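Local coordinates for hypothetical protein yiiM (Escherichia coli, PDB 1O65) that is of unknown function but may bind molybdenum and act as an oxidoreductase on nitrogenous compounds, at residues 112-117 / 175-180; 121-126 / 156-161. All coordinates share one frame; numbering follows the deposited sequence.

Contact 1 of 2, residues 112-117 / 175-180; sequences MGDIFR and VSRVSD
Ile115 O takes two backbone donors at once, Val175 N at 2.9 Å, nearly along the C=O axis, and Ser176 N at 3.2 Å, on a lone pair. The antiparallel pair is completed by Ile115 N, which gives an almost straight bond (172°) to Ser176 O at 3.1 Å. Val175 and Ser176 thus both face Ile115, a classic beta bulge, placed where strands 115-118 and 172-176 of the MOSC-domain sheet run side by side. Beyond it, in the loop residues before strand 115-118 and after strand 172-176, side chains take over. With its CG anti to the backbone N and its chain bent at chi2 and chi3, Arg177 lies alongside Asp114 and grips the carboxylate side-on in a salt bridge, guanidinium and carboxylate planes 24° apart. Arg177 NE meets the syn lone pair of Asp114 OD1 at 2.9 Å, whereas NH2 reaches Asp114 OD2 at 3.1 Å from above the carboxylate plane. Asp114 OD2 also accepts from Tyr111 N, and Asp114 OD1 from a water 2.6 Å away that in turn donates to Met112 O and accepts from Val178 N. Met112 O receives a second bond in its carbonyl plane, from Ser179 OG at 2.7 Å, and that hydroxyl is further bonded to Val181 N.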
loop_
_atom_site.group_PDB
_atom_site.type_symbol
_atom_site.label_atom_id
_atom_site.label_comp_id
_atom_site.label_asym_id
_atom_site.label_seq_id
_atom_site.Cartn_x
_atom_site.Cartn_y
_atom_site.Cartn_z
ATOM N N MET A 112 3.471 -9.226 -3.327
ATOM C CA MET A 112 2.213 -9.009 -4.059
ATOM C C MET A 112 1.381 -10.281 -3.954
ATOM O O MET A 112 1.948 -11.350 -4.152
ATOM C CB MET A 112 2.521 -8.775 -5.536
ATOM C CG MET A 112 3.385 -7.542 -5.791
ATOM S SD MET A 112 2.565 -6.004 -5.312
ATOM C CE MET A 112 1.186 -6.034 -6.433
ATOM N N GLY A 113 0.104 -10.183 -3.653
ATOM C CA GLY A 113 -0.765 -11.334 -3.517
ATOM C C GLY A 113 -0.750 -11.874 -2.086
ATOM O O GLY A 113 -1.477 -12.839 -1.829
ATOM N N ASP A 114 0.054 -11.330 -1.193
ATOM C CA ASP A 114 0.070 -11.904 0.165
ATOM C C ASP A 114 -1.351 -11.832 0.720
ATOM O O ASP A 114 -2.060 -10.844 0.514
ATOM C CB ASP A 114 1.055 -11.282 1.125
ATOM C CG ASP A 114 2.493 -11.730 1.033
ATOM O OD1 ASP A 114 2.856 -12.797 0.482
ATOM O OD2 ASP A 114 3.343 -10.960 1.570
ATOM N N ILE A 115 -1.758 -12.931 1.338
ATOM C CA ILE A 115 -3.086 -12.994 1.929
ATOM C C ILE A 115 -2.895 -13.116 3.448
ATOM O O ILE A 115 -2.197 -14.012 3.921
ATOM C CB ILE A 115 -3.939 -14.143 1.419
ATOM C CG1 ILE A 115 -4.213 -13.996 -0.084
ATOM C CG2 ILE A 115 -5.267 -14.244 2.190
ATOM C CD1 ILE A 115 -4.705 -15.283 -0.724
ATOM N N PHE A 116 -3.509 -12.182 4.154
ATOM C CA PHE A 116 -3.438 -12.133 5.593
ATOM C C PHE A 116 -4.839 -12.361 6.199
ATOM O O PHE A 116 -5.837 -11.903 5.650
ATOM C CB PHE A 116 -2.909 -10.803 6.099
ATOM C CG PHE A 116 -1.498 -10.414 5.855
ATOM C CD1 PHE A 116 -1.125 -9.922 4.599
ATOM C CD2 PHE A 116 -0.528 -10.481 6.831
ATOM C CE1 PHE A 116 0.173 -9.510 4.354
ATOM C CE2 PHE A 116 0.787 -10.077 6.607
ATOM C CZ PHE A 116 1.137 -9.599 5.364
ATOM N N ARG A 117 -4.860 -13.118 7.284
ATOM C CA ARG A 117 -6.069 -13.313 8.059
ATOM C C ARG A 117 -6.016 -12.193 9.135
ATOM O O ARG A 117 -4.913 -11.978 9.648
ATOM C CB ARG A 117 -6.193 -14.663 8.756
ATOM C CG ARG A 117 -7.479 -14.767 9.585
ATOM C CD ARG A 117 -7.729 -16.176 10.104
ATOM N NE ARG A 117 -6.635 -16.643 10.939
ATOM C CZ ARG A 117 -6.289 -17.912 11.131
ATOM N NH1 ARG A 117 -6.952 -18.894 10.548
ATOM N NH2 ARG A 117 -5.244 -18.192 11.919
ATOM N N VAL A 175 -1.022 -15.807 5.866
ATOM C CA VAL A 175 -1.478 -17.188 5.678
ATOM C C VAL A 175 -1.083 -17.759 4.349
ATOM O O VAL A 175 -0.849 -18.976 4.254
ATOM C CB VAL A 175 -2.986 -17.332 5.960
ATOM C CG1 VAL A 175 -3.820 -16.245 5.283
ATOM C CG2 VAL A 175 -3.476 -18.685 5.469
ATOM N N SER A 176 -1.038 -16.948 3.280
ATOM C CA SER A 176 -0.585 -17.470 1.993
ATOM C C SER A 176 0.388 -16.516 1.288
ATOM O O SER A 176 0.199 -15.300 1.245
ATOM C CB SER A 176 -1.749 -17.793 1.062
ATOM O OG SER A 176 -2.617 -18.792 1.605
ATOM N N ARG A 177 1.481 -17.085 0.782
ATOM C CA ARG A 177 2.466 -16.376 -0.010
ATOM C C ARG A 177 2.324 -16.949 -1.427
ATOM O O ARG A 177 2.690 -18.106 -1.583
ATOM C CB ARG A 177 3.911 -16.491 0.435
ATOM C CG ARG A 177 4.831 -15.818 -0.627
ATOM C CD ARG A 177 5.871 -14.964 0.046
ATOM N NE ARG A 177 5.385 -14.038 1.025
ATOM C CZ ARG A 177 6.117 -13.533 2.013
ATOM N NH1 ARG A 177 7.375 -13.922 2.087
ATOM N NH2 ARG A 177 5.613 -12.664 2.875
ATOM N N VAL A 178 1.799 -16.160 -2.384
ATOM C CA VAL A 178 1.491 -16.820 -3.670
ATOM C C VAL A 178 2.107 -16.178 -4.885
ATOM O O VAL A 178 1.623 -16.371 -6.011
ATOM C CB VAL A 178 -0.033 -16.958 -3.838
ATOM C CG1 VAL A 178 -0.610 -17.981 -2.842
ATOM C CG2 VAL A 178 -0.731 -15.625 -3.664
ATOM N N SER A 179 3.145 -15.379 -4.686
ATOM C CA SER A 179 3.902 -14.779 -5.766
ATOM C C SER A 179 5.350 -14.605 -5.285
ATOM O O SER A 179 5.614 -14.694 -4.096
ATOM C CB SER A 179 3.333 -13.422 -6.157
ATOM O OG SER A 179 4.039 -12.339 -5.576
ATOM N N ASP A 180 6.270 -14.309 -6.188
ATOM C CA ASP A 180 7.645 -14.040 -5.791
ATOM C C ASP A 180 8.001 -12.610 -6.177
ATOM O O ASP A 180 9.135 -12.305 -6.515
ATOM C CB ASP A 180 8.668 -15.025 -6.340
ATOM C CG ASP A 180 8.794 -14.874 -7.837
ATOM O OD1 ASP A 180 7.835 -14.301 -8.411
ATOM O OD2 ASP A 180 9.847 -15.298 -8.381
HETATM O O HOH W 1 2.382 -13.585 -1.954
#

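Contact 2 of 2, residues 121-126 / 156-161; sequences ALIQVS and WLYSVI
Two hydrogen bonds grip Tyr158 OH: Trp156 NE1 donates to it at 2.9 Å, almost straight (172°) and in the indole plane, and His71 ND1 is the other partner. His71 also stacks on the Trp156 ring, so one imidazole bonds the phenol oxygen and stacks on the indole. The phenol in turn is packed from strand 121-128. Ile123, with CG1 in the crowded position between backbone N and carbonyl carbon, sets CD1 over one ring face as a CH-pi contact, 3.5 Å from the Tyr158 ring centroid, while Val125 CG2 comes to 3.6 Å from Tyr158 CE2. An alanine at Tyr158 would remove the ring under Ile123 CD1 and the acceptor of Trp156 NE1, and would probably loosen the packing of Ile123 and Val125. Strands 121-128 and 156-160 of the MOSC-domain sheet are joined antiparallel by the hydrogen-bonded pair Gln124 N to Ser159 O at 2.9 Å and Ser159 N to Gln124 O at 2.7 Å, then by Ser126 N to Leu157 O. Gln124 NE2 is bonded to Gly113 O. The pairing therefore separates an aliphatic and aromatic face, where two nitrogens hold the phenol oxygen of buried Tyr158, from one where a water donates to Gln124 OE1 and accepts from Ser159 OG and Ile161 packs on the Gln124 chain.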
loop_
_atom_site.group_PDB
_atom_site.type_symbol
_atom_site.label_atom_id
_atom_site.label_comp_id
_atom_site.label_asym_id
_atom_site.label_seq_id
_atom_site.Cartn_x
_atom_site.Cartn_y
_atom_site.Cartn_z
ATOM N N ALA A 121 -11.623 -11.473 8.979
ATOM C CA ALA A 121 -11.428 -11.114 7.593
ATOM C C ALA A 121 -10.228 -11.775 6.928
ATOM O O ALA A 121 -9.391 -12.402 7.551
ATOM C CB ALA A 121 -11.282 -9.588 7.449
ATOM N N LEU A 122 -10.172 -11.620 5.626
ATOM C CA LEU A 122 -9.136 -12.097 4.737
ATOM C C LEU A 122 -8.839 -10.953 3.748
ATOM O O LEU A 122 -9.751 -10.447 3.092
ATOM C CB LEU A 122 -9.547 -13.337 3.943
ATOM C CG LEU A 122 -9.650 -14.645 4.708
ATOM C CD1 LEU A 122 -10.139 -15.767 3.803
ATOM C CD2 LEU A 122 -8.330 -15.005 5.383
ATOM N N ILE A 123 -7.595 -10.498 3.770
ATOM C CA ILE A 123 -7.184 -9.389 2.928
ATOM C C ILE A 123 -5.996 -9.819 2.059
ATOM O O ILE A 123 -5.269 -10.745 2.456
ATOM C CB ILE A 123 -6.826 -8.138 3.751
ATOM C CG1 ILE A 123 -5.611 -8.356 4.629
ATOM C CG2 ILE A 123 -8.051 -7.710 4.569
ATOM C CD1 ILE A 123 -5.094 -7.140 5.383
ATOM N N GLN A 124 -5.882 -9.185 0.891
ATOM C CA GLN A 124 -4.828 -9.504 -0.035
ATOM C C GLN A 124 -4.122 -8.259 -0.577
ATOM O O GLN A 124 -4.767 -7.325 -1.024
ATOM C CB GLN A 124 -5.365 -10.338 -1.207
ATOM C CG GLN A 124 -4.247 -10.711 -2.214
ATOM C CD GLN A 124 -4.754 -11.722 -3.220
ATOM O OE1 GLN A 124 -5.758 -11.491 -3.891
ATOM N NE2 GLN A 124 -4.068 -12.839 -3.366
ATOM N N VAL A 125 -2.795 -8.306 -0.592
ATOM C CA VAL A 125 -2.003 -7.159 -1.092
ATOM C C VAL A 125 -2.258 -7.036 -2.585
ATOM O O VAL A 125 -2.066 -8.004 -3.313
ATOM C CB VAL A 125 -0.511 -7.305 -0.793
ATOM C CG1 VAL A 125 0.292 -6.160 -1.395
ATOM C CG2 VAL A 125 -0.295 -7.383 0.716
ATOM N N SER A 126 -2.726 -5.873 -3.027
ATOM C CA SER A 126 -3.104 -5.735 -4.440
ATOM C C SER A 126 -2.194 -4.837 -5.234
ATOM O O SER A 126 -2.102 -4.947 -6.457
ATOM C CB SER A 126 -4.550 -5.191 -4.470
ATOM O OG SER A 126 -4.488 -3.818 -4.076
ATOM N N TRP A 156 1.366 -0.014 0.805
ATOM C CA TRP A 156 0.629 -0.821 -0.166
ATOM C C TRP A 156 -0.856 -0.887 0.159
ATOM O O TRP A 156 -1.272 -0.575 1.268
ATOM C CB TRP A 156 1.204 -2.248 -0.182
ATOM C CG TRP A 156 1.250 -2.854 1.187
ATOM C CD1 TRP A 156 0.264 -3.562 1.810
ATOM C CD2 TRP A 156 2.345 -2.776 2.106
ATOM N NE1 TRP A 156 0.697 -3.954 3.054
ATOM C CE2 TRP A 156 1.960 -3.470 3.271
ATOM C CE3 TRP A 156 3.612 -2.176 2.067
ATOM C CZ2 TRP A 156 2.789 -3.574 4.387
ATOM C CZ3 TRP A 156 4.432 -2.275 3.178
ATOM C CH2 TRP A 156 4.017 -2.970 4.315
ATOM N N LEU A 157 -1.660 -1.364 -0.811
ATOM C CA LEU A 157 -3.103 -1.403 -0.550
ATOM C C LEU A 157 -3.549 -2.850 -0.472
ATOM O O LEU A 157 -2.775 -3.717 -0.890
ATOM C CB LEU A 157 -3.869 -0.675 -1.651
ATOM C CG LEU A 157 -3.427 0.734 -2.014
ATOM C CD1 LEU A 157 -4.202 1.311 -3.177
ATOM C CD2 LEU A 157 -3.543 1.646 -0.771
ATOM N N TYR A 158 -4.750 -3.092 0.031
ATOM C CA TYR A 158 -5.268 -4.446 0.066
ATOM C C TYR A 158 -6.661 -4.542 -0.589
ATOM O O TYR A 158 -7.380 -3.546 -0.608
ATOM C CB TYR A 158 -5.469 -4.946 1.496
ATOM C CG TYR A 158 -4.274 -5.070 2.384
ATOM C CD1 TYR A 158 -3.846 -3.987 3.155
ATOM C CD2 TYR A 158 -3.581 -6.258 2.498
ATOM C CE1 TYR A 158 -2.762 -4.094 4.004
ATOM C CE2 TYR A 158 -2.495 -6.385 3.352
ATOM C CZ TYR A 158 -2.089 -5.302 4.084
ATOM O OH TYR A 158 -1.022 -5.373 4.942
ATOM N N SER A 159 -6.942 -5.714 -1.156
ATOM C CA SER A 159 -8.315 -5.988 -1.583
ATOM C C SER A 159 -8.905 -6.833 -0.438
ATOM O O SER A 159 -8.146 -7.466 0.320
ATOM C CB SER A 159 -8.468 -6.735 -2.887
ATOM O OG SER A 159 -7.792 -7.967 -2.846
ATOM N N VAL A 160 -10.208 -6.774 -0.251
ATOM C CA VAL A 160 -10.790 -7.562 0.841
ATOM C C VAL A 160 -11.286 -8.872 0.266
ATOM O O VAL A 160 -12.214 -8.891 -0.525
ATOM C CB VAL A 160 -11.852 -6.738 1.579
ATOM C CG1 VAL A 160 -12.671 -7.578 2.548
ATOM C CG2 VAL A 160 -11.162 -5.615 2.377
ATOM N N ILE A 161 -10.644 -9.985 0.643
ATOM C CA ILE A 161 -11.028 -11.298 0.167
ATOM C C ILE A 161 -12.259 -11.796 0.918
ATOM O O ILE A 161 -13.160 -12.341 0.296
ATOM C CB ILE A 161 -9.884 -12.309 0.287
ATOM C CG1 ILE A 161 -8.647 -11.882 -0.509
ATOM C CG2 ILE A 161 -10.367 -13.710 -0.116
ATOM C CD1 ILE A 161 -8.877 -11.503 -1.947
HETATM O O HOH W 2 -6.195 -8.941 -4.726
#

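Overall arrangement
The two contacts are the outer two of three neighbouring pairings in one sheet, in the strand order 172-176, 115-118, 121-128, 156-160, with centres 9 Å apart. Strands 115-118 and 121-128 follow each other in the chain and join them: Phe116 N lies 2.8 Å from Ile123 O, and Asp114 O lies 2.9 Å from Val125 N, both probable hydrogen bonds. Side chains add to this seam, Ile115 CG1 packing 3.5 Å from Gln124 NE2 and Met112 CE 3.5 Å from Ser126 O. Contact 2 sits deeper, its centre about 10 Å from the chain centre against about 14 Å for contact 1. No metal or ligand site is assigned to these residues; with the pairing between them the contacts make a continuous four-strand part of the MOSC-domain sheet.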